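Local coordinates for protein deseasin MCP-01 (Pseudoalteromonas sp., PDB 3VV3) that degrades collagen as a bacterial serine protease of the subtilisin family, hydrolysing peptide bonds of its substrate, at residues D101-T112 and L255-Y266. Numbering follows the deposited sequence.
Sequences DDEGHGTHVSGT and LSTVPGNSYATY
The imidazole of H108 lies sandwiched between S256 and Y266. S256 CB sits over the centre of one face, 3.3 Å from the ring centroid, while the Y266 ring covers the opposite face in an offset stack, the planes only 5° apart. CG of H108 stands anti to the backbone N (chi1 -163°), which carries the ring into this slot and brings NE2, in the ring plane, to A264 O at 2.9 Å. The bond is bent, and NE2 meets the carbonyl from above its plane; S256 N, the hairpin partner of A264, reaches the same oxygen from the other face. The strand hydroxyls grip the helix in return: S256 OG donates in plane to a lone pair of H108 O (2.6 Å), and T257 OG1 donates to T107 O (2.8 Å). G111 CA lies 3.3 Å from both S256 OG and T257 OG1, where a CB would clash. At the helix start, the P259 ring lies against T107, its CD 3.5 Å from G104 CA, with CG also touching D101 OD2. That carboxylate takes E103 N (an Asx turn) and G104 N (an Asx motif) on OD1, and T107 N and OG1 on OD2. With D101 replaced by an alanine, the E103 and G104 amides and T107 N and OG1 would probably lose the carboxylate that holds them, and the helix start could shift against P259. The helix also bears H105, which bonds D50 and, weakly, S270, a geometry consistent with the Ser-His-Asp catalytic triad; the 254-266 hairpin packs against this helix of the probable catalytic histidine, as in the subtilisin fold.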
ATOM      1  N   ASP A 101      16.361   2.446  -4.408  1.00  7.56           N
ATOM      2  CA  ASP A 101      14.914   2.523  -4.307  1.00  5.40           C
ATOM      3  C   ASP A 101      14.397   3.863  -4.828  1.00  8.17           C
ATOM      4  O   ASP A 101      14.735   4.925  -4.291  1.00  9.75           O
ATOM      5  CB  ASP A 101      14.524   2.364  -2.844  1.00  6.28           C
ATOM      6  CG  ASP A 101      13.030   2.285  -2.635  1.00  7.29           C
ATOM      7  OD1 ASP A 101      12.280   2.154  -3.633  1.00  7.46           O
ATOM      8  OD2 ASP A 101      12.615   2.333  -1.453  1.00  6.54           O
ATOM      9  N   ASP A 102      13.575   3.806  -5.869  1.00  8.60           N
ATOM     10  CA  ASP A 102      12.948   5.006  -6.426  1.00  8.48           C
ATOM     11  C   ASP A 102      11.442   4.985  -6.189  1.00  9.09           C
ATOM     12  O   ASP A 102      10.698   5.724  -6.835  1.00  8.88           O
ATOM     13  CB  ASP A 102      13.249   5.137  -7.924  1.00  8.73           C
ATOM     14  CG  ASP A 102      12.829   3.909  -8.714  1.00  9.48           C
ATOM     15  OD1 ASP A 102      12.215   2.996  -8.122  1.00  6.23           O
ATOM     16  OD2 ASP A 102      13.115   3.859  -9.928  1.00  8.56           O
ATOM     17  N   GLU A 103      11.001   4.136  -5.262  1.00  7.55           N
ATOM     18  CA  GLU A 103       9.570   4.000  -4.956  1.00  7.44           C
ATOM     19  C   GLU A 103       9.291   4.310  -3.495  1.00  7.53           C
ATOM     20  O   GLU A 103       8.426   5.137  -3.187  1.00  9.92           O
ATOM     21  CB  GLU A 103       9.076   2.591  -5.299  1.00  7.38           C
ATOM     22  CG  GLU A 103       7.564   2.507  -5.552  1.00  8.08           C
ATOM     23  CD  GLU A 103       6.734   2.624  -4.284  1.00 12.47           C
ATOM     24  OE1 GLU A 103       7.191   2.161  -3.219  1.00  9.29           O
ATOM     25  OE2 GLU A 103       5.607   3.168  -4.352  1.00  9.31           O
ATOM     26  N   GLY A 104      10.013   3.638  -2.599  1.00  6.10           N
ATOM     27  CA  GLY A 104       9.902   3.892  -1.166  1.00  8.67           C
ATOM     28  C   GLY A 104       9.711   2.672  -0.280  1.00  5.53           C
ATOM     29  O   GLY A 104      10.192   2.623   0.863  1.00  6.38           O
ATOM     30  N   HIS A 105       8.985   1.686  -0.800  1.00  6.51           N
ATOM     31  CA  HIS A 105       8.564   0.532  -0.015  1.00  7.17           C
ATOM     32  C   HIS A 105       9.762  -0.270   0.515  1.00  5.62           C
ATOM     33  O   HIS A 105       9.803  -0.656   1.692  1.00  5.46           O
ATOM     34  CB  HIS A 105       7.655  -0.344  -0.887  1.00  9.24           C
ATOM     35  CG  HIS A 105       6.949  -1.430  -0.141  1.00 11.11           C
ATOM     36  ND1 HIS A 105       7.461  -2.705  -0.024  1.00 19.35           N
ATOM     37  CD2 HIS A 105       5.762  -1.439   0.514  1.00 18.40           C
ATOM     38  CE1 HIS A 105       6.631  -3.452   0.684  1.00 11.65           C
ATOM     39  NE2 HIS A 105       5.590  -2.705   1.022  1.00 19.94           N
ATOM     40  N   GLY A 106      10.731  -0.527  -0.356  1.00  6.25           N
ATOM     41  CA  GLY A 106      11.873  -1.348   0.015  1.00  6.28           C
ATOM     42  C   GLY A 106      12.738  -0.688   1.067  1.00  6.55           C
ATOM     43  O   GLY A 106      13.341  -1.359   1.906  1.00  5.08           O
ATOM     44  N   THR A 107      12.808   0.636   1.019  1.00  4.58           N
ATOM     45  CA  THR A 107      13.590   1.383   1.998  1.00  5.20           C
ATOM     46  C   THR A 107      12.905   1.342   3.353  1.00  5.98           C
ATOM     47  O   THR A 107      13.559   1.262   4.398  1.00  6.29           O
ATOM     48  CB  THR A 107      13.784   2.828   1.540  1.00  8.31           C
ATOM     49  OG1 THR A 107      14.513   2.822   0.309  1.00  5.59           O
ATOM     50  CG2 THR A 107      14.556   3.651   2.592  1.00  6.01           C
ATOM     51  N   HIS A 108      11.578   1.378   3.326  1.00  3.42           N
ATOM     52  CA  HIS A 108      10.794   1.309   4.551  1.00  4.86           C
ATOM     53  C   HIS A 108      11.023  -0.025   5.268  1.00  7.46           C
ATOM     54  O   HIS A 108      11.331  -0.051   6.467  1.00  5.14           O
ATOM     55  CB  HIS A 108       9.307   1.538   4.242  1.00  6.29           C
ATOM     56  CG  HIS A 108       8.492   1.884   5.451  1.00  6.25           C
ATOM     57  ND1 HIS A 108       7.989   0.927   6.306  1.00  5.56           N
ATOM     58  CD2 HIS A 108       8.100   3.084   5.946  1.00  7.61           C
ATOM     59  CE1 HIS A 108       7.319   1.522   7.280  1.00  6.78           C
ATOM     60  NE2 HIS A 108       7.371   2.828   7.086  1.00  5.78           N
ATOM     61  N   VAL A 109      10.894  -1.135   4.544  1.00  5.61           N
ATOM     62  CA  VAL A 109      11.108  -2.433   5.172  1.00  5.81           C
ATOM     63  C   VAL A 109      12.568  -2.571   5.621  1.00  4.81           C
ATOM     64  O   VAL A 109      12.844  -3.142   6.675  1.00  5.13           O
ATOM     65  CB  VAL A 109      10.655  -3.630   4.285  1.00  7.88           C
ATOM     66  CG1 VAL A 109       9.198  -3.459   3.864  1.00  6.47           C
ATOM     67  CG2 VAL A 109      11.529  -3.777   3.067  1.00 10.30           C
ATOM     68  N   SER A 110      13.498  -2.030   4.832  1.00  3.85           N
ATOM     69  CA  SER A 110      14.909  -2.067   5.221  1.00  4.00           C
ATOM     70  C   SER A 110      15.175  -1.379   6.565  1.00  5.77           C
ATOM     71  O   SER A 110      15.923  -1.895   7.402  1.00  6.01           O
ATOM     72  CB  SER A 110      15.795  -1.471   4.119  1.00  6.35           C
ATOM     73  OG  SER A 110      15.707  -2.244   2.930  1.00  6.21           O
ATOM     74  N   GLY A 111      14.560  -0.218   6.773  1.00  6.08           N
ATOM     75  CA  GLY A 111      14.718   0.518   8.024  1.00  6.83           C
ATOM     76  C   GLY A 111      14.186  -0.236   9.234  1.00  8.16           C
ATOM     77  O   GLY A 111      14.712  -0.123  10.338  1.00  6.60           O
ATOM     78  N   THR A 112      13.139  -1.025   9.032  1.00  5.31           N
ATOM     79  CA  THR A 112      12.603  -1.836  10.122  1.00  3.87           C
ATOM     80  C   THR A 112      13.565  -2.971  10.489  1.00  7.73           C
ATOM     81  O   THR A 112      13.770  -3.283  11.659  1.00  6.63           O
ATOM     82  CB  THR A 112      11.206  -2.370   9.755  1.00  5.85           C
ATOM     83  OG1 THR A 112      10.311  -1.258   9.623  1.00  6.19           O
ATOM     84  CG2 THR A 112      10.669  -3.348  10.821  1.00  6.75           C
ATOM     85  N   LEU A 255       6.538   3.373  11.639  1.00  4.32           N
ATOM     86  CA  LEU A 255       7.398   4.436  11.144  1.00  4.65           C
ATOM     87  C   LEU A 255       8.744   3.857  10.720  1.00  5.59           C
ATOM     88  O   LEU A 255       9.335   3.070  11.450  1.00  8.13           O
ATOM     89  CB  LEU A 255       7.621   5.475  12.244  1.00  7.38           C
ATOM     90  CG  LEU A 255       8.558   6.637  11.897  1.00  7.61           C
ATOM     91  CD1 LEU A 255       7.933   7.543  10.846  1.00  8.48           C
ATOM     92  CD2 LEU A 255       8.914   7.427  13.150  1.00 11.24           C
ATOM     93  N   SER A 256       9.235   4.264   9.554  1.00  5.38           N
ATOM     94  CA  SER A 256      10.536   3.801   9.100  1.00  6.57           C
ATOM     95  C   SER A 256      11.123   4.770   8.085  1.00  8.25           C
ATOM     96  O   SER A 256      10.527   5.803   7.768  1.00  7.36           O
ATOM     97  CB  SER A 256      10.426   2.388   8.505  1.00  8.08           C
ATOM     98  OG  SER A 256      11.711   1.812   8.295  1.00  7.41           O
ATOM     99  N   THR A 257      12.305   4.431   7.591  1.00  6.96           N
ATOM    100  CA  THR A 257      12.993   5.206   6.568  1.00  6.56           C
ATOM    101  C   THR A 257      12.307   5.145   5.205  1.00  7.61           C
ATOM    102  O   THR A 257      11.858   4.077   4.781  1.00  8.63           O
ATOM    103  CB  THR A 257      14.417   4.650   6.370  1.00  6.68           C
ATOM    104  OG1 THR A 257      14.349   3.222   6.242  1.00  6.20           O
ATOM    105  CG2 THR A 257      15.299   4.975   7.577  1.00  7.51           C
ATOM    106  N   VAL A 258      12.257   6.284   4.514  1.00  5.92           N
ATOM    107  CA  VAL A 258      11.905   6.325   3.090  1.00  7.86           C
ATOM    108  C   VAL A 258      12.915   7.205   2.338  1.00  6.53           C
ATOM    109  O   VAL A 258      13.623   7.998   2.955  1.00 10.12           O
ATOM    110  CB  VAL A 258      10.465   6.818   2.837  1.00  8.16           C
ATOM    111  CG1 VAL A 258       9.445   5.837   3.440  1.00  8.47           C
ATOM    112  CG2 VAL A 258      10.267   8.219   3.402  1.00  9.72           C
ATOM    113  N   PRO A 259      12.991   7.066   1.008  1.00  9.42           N
ATOM    114  CA  PRO A 259      14.008   7.810   0.253  1.00  9.84           C
ATOM    115  C   PRO A 259      13.894   9.331   0.386  1.00 12.11           C
ATOM    116  O   PRO A 259      12.870   9.861   0.822  1.00 17.21           O
ATOM    117  CB  PRO A 259      13.765   7.362  -1.194  1.00 11.88           C
ATOM    118  CG  PRO A 259      13.149   5.989  -1.053  1.00  8.97           C
ATOM    119  CD  PRO A 259      12.246   6.131   0.147  1.00  9.54           C
ATOM    120  N   GLY A 260      14.962  10.028   0.014  1.00 14.78           N
ATOM    121  CA  GLY A 260      15.018  11.466   0.200  1.00 19.30           C
ATOM    122  C   GLY A 260      15.218  11.855   1.655  1.00 14.90           C
ATOM    123  O   GLY A 260      14.668  12.859   2.109  1.00 16.33           O
ATOM    124  N   ASN A 261      15.984  11.046   2.389  1.00 11.39           N
ATOM    125  CA  ASN A 261      16.338  11.350   3.779  1.00 11.62           C
ATOM    126  C   ASN A 261      15.116  11.702   4.619  1.00 16.77           C
ATOM    127  O   ASN A 261      15.118  12.680   5.371  1.00 17.82           O
ATOM    128  CB  ASN A 261      17.365  12.490   3.834  1.00 12.87           C
ATOM    129  CG  ASN A 261      17.907  12.728   5.232  1.00 14.29           C
ATOM    130  OD1 ASN A 261      17.870  11.846   6.087  1.00 17.63           O
ATOM    131  ND2 ASN A 261      18.420  13.932   5.469  1.00 20.15           N
ATOM    132  N   SER A 262      14.070  10.897   4.486  1.00 13.02           N
ATOM    133  CA  SER A 262      12.825  11.149   5.197  1.00 14.16           C
ATOM    134  C   SER A 262      12.355   9.902   5.936  1.00 12.88           C
ATOM    135  O   SER A 262      13.004   8.855   5.898  1.00  7.41           O
ATOM    136  CB  SER A 262      11.733  11.616   4.226  1.00 16.91           C
ATOM    137  OG  SER A 262      12.117  12.789   3.525  1.00 25.69           O
ATOM    138  N   TYR A 263      11.216  10.034   6.608  1.00 11.07           N
ATOM    139  CA  TYR A 263      10.623   8.946   7.373  1.00  8.76           C
ATOM    140  C   TYR A 263       9.128   8.989   7.137  1.00 14.14           C
ATOM    141  O   TYR A 263       8.564  10.058   6.910  1.00 12.43           O
ATOM    142  CB  TYR A 263      10.958   9.093   8.866  1.00  6.92           C
ATOM    143  CG  TYR A 263      12.447   9.216   9.066  1.00  8.53           C
ATOM    144  CD1 TYR A 263      13.088  10.447   8.930  1.00 12.43           C
ATOM    145  CD2 TYR A 263      13.223   8.099   9.319  1.00  8.16           C
ATOM    146  CE1 TYR A 263      14.459  10.562   9.074  1.00 10.83           C
ATOM    147  CE2 TYR A 263      14.598   8.200   9.467  1.00  8.58           C
ATOM    148  CZ  TYR A 263      15.212   9.431   9.342  1.00 11.15           C
ATOM    149  OH  TYR A 263      16.583   9.523   9.484  1.00  9.80           O
ATOM    150  N   ALA A 264       8.493   7.823   7.161  1.00  8.85           N
ATOM    151  CA  ALA A 264       7.062   7.752   6.926  1.00  9.89           C
ATOM    152  C   ALA A 264       6.457   6.565   7.651  1.00  9.84           C
ATOM    153  O   ALA A 264       7.143   5.587   7.957  1.00  6.49           O
ATOM    154  CB  ALA A 264       6.773   7.661   5.433  1.00  9.71           C
ATOM    155  N   THR A 265       5.161   6.658   7.917  1.00  7.48           N
ATOM    156  CA  THR A 265       4.440   5.605   8.616  1.00  5.91           C
ATOM    157  C   THR A 265       3.568   4.847   7.619  1.00  8.61           C
ATOM    158  O   THR A 265       2.731   5.449   6.938  1.00  9.56           O
ATOM    159  CB  THR A 265       3.581   6.193   9.748  1.00  6.87           C
ATOM    160  OG1 THR A 265       4.439   6.821  10.705  1.00  8.09           O
ATOM    161  CG2 THR A 265       2.764   5.113  10.443  1.00  6.01           C
ATOM    162  N   TYR A 266       3.789   3.537   7.524  1.00  5.85           N
ATOM    163  CA  TYR A 266       3.020   2.652   6.645  1.00  6.79           C
ATOM    164  C   TYR A 266       2.376   1.563   7.487  1.00  5.93           C
ATOM    165  O   TYR A 266       2.863   1.221   8.569  1.00  5.65           O
ATOM    166  CB  TYR A 266       3.924   1.920   5.638  1.00  9.16           C
ATOM    167  CG  TYR A 266       4.610   2.725   4.548  1.00 13.92           C
ATOM    168  CD1 TYR A 266       4.653   4.105   4.567  1.00 20.88           C
ATOM    169  CD2 TYR A 266       5.237   2.065   3.493  1.00 21.29           C
ATOM    170  CE1 TYR A 266       5.302   4.812   3.547  1.00 17.19           C
ATOM    171  CE2 TYR A 266       5.877   2.753   2.489  1.00 19.08           C
ATOM    172  CZ  TYR A 266       5.906   4.123   2.519  1.00 20.03           C
ATOM    173  OH  TYR A 266       6.550   4.793   1.502  1.00 30.28           O
TER
HETATM  174  O   HOH W   1       5.851   3.614  -1.027  1.00 22.78           O
HETATM  175  O   HOH W   2      10.359   0.476  11.868  1.00  7.47           O